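Local coordinates for mevalonate 3-kinase (Thermoplasma acidophilum, PDB 4RKS), which phosphorylates (R)-mevalonate with ATP to give mevalonate 3-phosphate in an alternative mevalonate pathway to isoprenoids, at residues I195-F200 against K323-V328. Numbering follows the deposited sequence.
Sequences IVAFAF and KMLRIV
With Leu-325 CG beside its backbone N (chi1 -53°) and the branch extended beyond it, CD1 reaches Ala-197 CB at 3.6 Å. Met-324 turns the other way at its root: CG lies opposite the backbone N, and a bend at chi2 (70°) brings SD to Val-196 CG2 at 4.1 Å. Both meetings lie across an antiparallel strand pair of this GHMP-family kinase. Strand 193-199 runs between strands 298-304 and 321-327, and the latter also pairs with strand 53-59. Strand 321-327 thus lies between strand 193-199 and strand 53-59, which belongs to the N-terminal family region.

Ile-195, Ala-197, Lys-323 and Leu-325 put their side chains on one face. Val-196 and Met-324 lie on the other. Ile-195 and Leu-325 form a hydrogen-bonded pair, as do Ala-197 and Lys-323. Leu-325 N gives a short 2.7 Å bond to Ile-195 O. The return bond, Ile-195 N to Leu-325 O, is straight at the hydrogen, but the donor sits 43° above the carbonyl plane. Ala-197 N and Lys-323 O are 2.9 Å apart, with the donor in the carbonyl plane. Val-196 and Met-324 form the non-hydrogen-bonded pair between them.

Strand 53-59 adds Ile-56, which touches both Ile-195 and Ile-327. Beyond Leu-325, the end of Ile-327 turns in, and its CD1 meets Ile-195 CD1 at 4.0 Å.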
loop_
_atom_site.group_PDB
_atom_site.type_symbol
_atom_site.label_atom_id
_atom_site.label_comp_id
_atom_site.label_asym_id
_atom_site.label_seq_id
_atom_site.Cartn_x
_atom_site.Cartn_y
_atom_site.Cartn_z
ATOM N N ILE A 195 5.702 -14.037 -2.210
ATOM C CA ILE A 195 4.318 -13.889 -2.617
ATOM C C ILE A 195 4.222 -14.034 -4.126
ATOM O O ILE A 195 4.886 -13.305 -4.874
ATOM C CB ILE A 195 3.739 -12.532 -2.165
ATOM C CG1 ILE A 195 3.592 -12.518 -0.637
ATOM C CG2 ILE A 195 2.384 -12.269 -2.823
ATOM C CD1 ILE A 195 3.170 -11.180 -0.060
ATOM N N VAL A 196 3.427 -14.992 -4.588
ATOM C CA VAL A 196 3.153 -15.060 -6.019
ATOM C C VAL A 196 1.859 -14.304 -6.332
ATOM O O VAL A 196 0.781 -14.666 -5.866
ATOM C CB VAL A 196 3.054 -16.515 -6.531
ATOM C CG1 VAL A 196 2.849 -16.524 -8.057
ATOM C CG2 VAL A 196 4.304 -17.279 -6.159
ATOM N N ALA A 197 1.975 -13.248 -7.128
ATOM C CA ALA A 197 0.805 -12.453 -7.484
ATOM C C ALA A 197 0.197 -12.928 -8.808
ATOM O O ALA A 197 0.882 -13.023 -9.831
ATOM C CB ALA A 197 1.171 -10.968 -7.563
ATOM N N PHE A 198 -1.095 -13.225 -8.775
ATOM C CA PHE A 198 -1.821 -13.590 -9.976
ATOM C C PHE A 198 -2.707 -12.436 -10.396
ATOM O O PHE A 198 -3.708 -12.140 -9.732
ATOM C CB PHE A 198 -2.651 -14.851 -9.740
ATOM C CG PHE A 198 -1.818 -16.073 -9.438
ATOM C CD1 PHE A 198 -1.378 -16.329 -8.152
ATOM C CD2 PHE A 198 -1.475 -16.962 -10.448
ATOM C CE1 PHE A 198 -0.619 -17.449 -7.872
ATOM C CE2 PHE A 198 -0.708 -18.080 -10.176
ATOM C CZ PHE A 198 -0.283 -18.327 -8.888
ATOM N N ALA A 199 -2.338 -11.795 -11.507
ATOM C CA ALA A 199 -3.047 -10.617 -12.006
ATOM C C ALA A 199 -4.086 -10.968 -13.084
ATOM O O ALA A 199 -3.733 -11.472 -14.144
ATOM C CB ALA A 199 -2.043 -9.607 -12.548
ATOM N N PHE A 200 -5.361 -10.702 -12.811
ATOM C CA PHE A 200 -6.437 -10.997 -13.762
ATOM C C PHE A 200 -6.866 -9.718 -14.490
ATOM O O PHE A 200 -6.655 -8.620 -13.987
ATOM C CB PHE A 200 -7.631 -11.633 -13.044
ATOM C CG PHE A 200 -7.322 -12.954 -12.400
ATOM C CD1 PHE A 200 -6.682 -13.011 -11.176
ATOM C CD2 PHE A 200 -7.689 -14.143 -13.017
ATOM C CE1 PHE A 200 -6.396 -14.225 -10.583
ATOM C CE2 PHE A 200 -7.409 -15.360 -12.430
ATOM C CZ PHE A 200 -6.764 -15.402 -11.208
ATOM N N LYS A 323 3.553 -12.731 -11.153
ATOM C CA LYS A 323 4.752 -12.035 -10.700
ATOM C C LYS A 323 5.249 -12.625 -9.389
ATOM O O LYS A 323 4.450 -12.985 -8.517
ATOM C CB LYS A 323 4.483 -10.539 -10.517
ATOM C CG LYS A 323 5.318 -9.648 -11.399
ATOM C CD LYS A 323 4.766 -9.603 -12.807
ATOM C CE LYS A 323 5.581 -8.666 -13.690
ATOM N NZ LYS A 323 5.044 -8.568 -15.079
ATOM N N MET A 324 6.566 -12.707 -9.248
ATOM C CA MET A 324 7.172 -13.170 -8.008
ATOM C C MET A 324 7.530 -11.959 -7.150
ATOM O O MET A 324 8.347 -11.130 -7.555
ATOM C CB MET A 324 8.416 -14.015 -8.294
ATOM C CG MET A 324 9.085 -14.600 -7.054
ATOM S SD MET A 324 8.135 -15.907 -6.246
ATOM C CE MET A 324 8.326 -17.237 -7.446
ATOM N N LEU A 325 6.927 -11.871 -5.968
ATOM C CA LEU A 325 7.084 -10.708 -5.092
ATOM C C LEU A 325 7.771 -11.043 -3.768
ATOM O O LEU A 325 7.795 -12.194 -3.336
ATOM C CB LEU A 325 5.716 -10.083 -4.799
ATOM C CG LEU A 325 4.809 -9.711 -5.973
ATOM C CD1 LEU A 325 3.480 -9.134 -5.484
ATOM C CD2 LEU A 325 5.503 -8.729 -6.900
ATOM N N ARG A 326 8.308 -10.020 -3.108
ATOM C CA ARG A 326 8.877 -10.197 -1.782
ATOM C C ARG A 326 8.626 -8.966 -0.905
ATOM O O ARG A 326 8.391 -7.870 -1.415
ATOM C CB ARG A 326 10.376 -10.484 -1.870
ATOM C CG ARG A 326 11.195 -9.386 -2.501
ATOM C CD ARG A 326 12.669 -9.526 -2.133
ATOM N NE ARG A 326 13.172 -10.882 -2.344
ATOM C CZ ARG A 326 14.456 -11.223 -2.260
ATOM N NH1 ARG A 326 15.372 -10.306 -1.973
ATOM N NH2 ARG A 326 14.824 -12.482 -2.469
ATOM N N ILE A 327 8.687 -9.153 0.409
ATOM C CA ILE A 327 8.479 -8.046 1.356
ATOM C C ILE A 327 9.711 -7.146 1.371
ATOM O O ILE A 327 10.812 -7.647 1.486
ATOM C CB ILE A 327 8.221 -8.550 2.787
ATOM C CG1 ILE A 327 7.030 -9.513 2.831
ATOM C CG2 ILE A 327 8.061 -7.377 3.766
ATOM C CD1 ILE A 327 5.898 -9.114 1.972
ATOM N N VAL A 328 9.536 -5.830 1.255
ATOM C CA VAL A 328 10.686 -4.924 1.283
ATOM C C VAL A 328 10.512 -3.797 2.322
ATOM O O VAL A 328 9.528 -3.787 3.084
ATOM C CB VAL A 328 10.963 -4.322 -0.115
ATOM C CG1 VAL A 328 11.259 -5.445 -1.133
ATOM C CG2 VAL A 328 9.789 -3.463 -0.597
#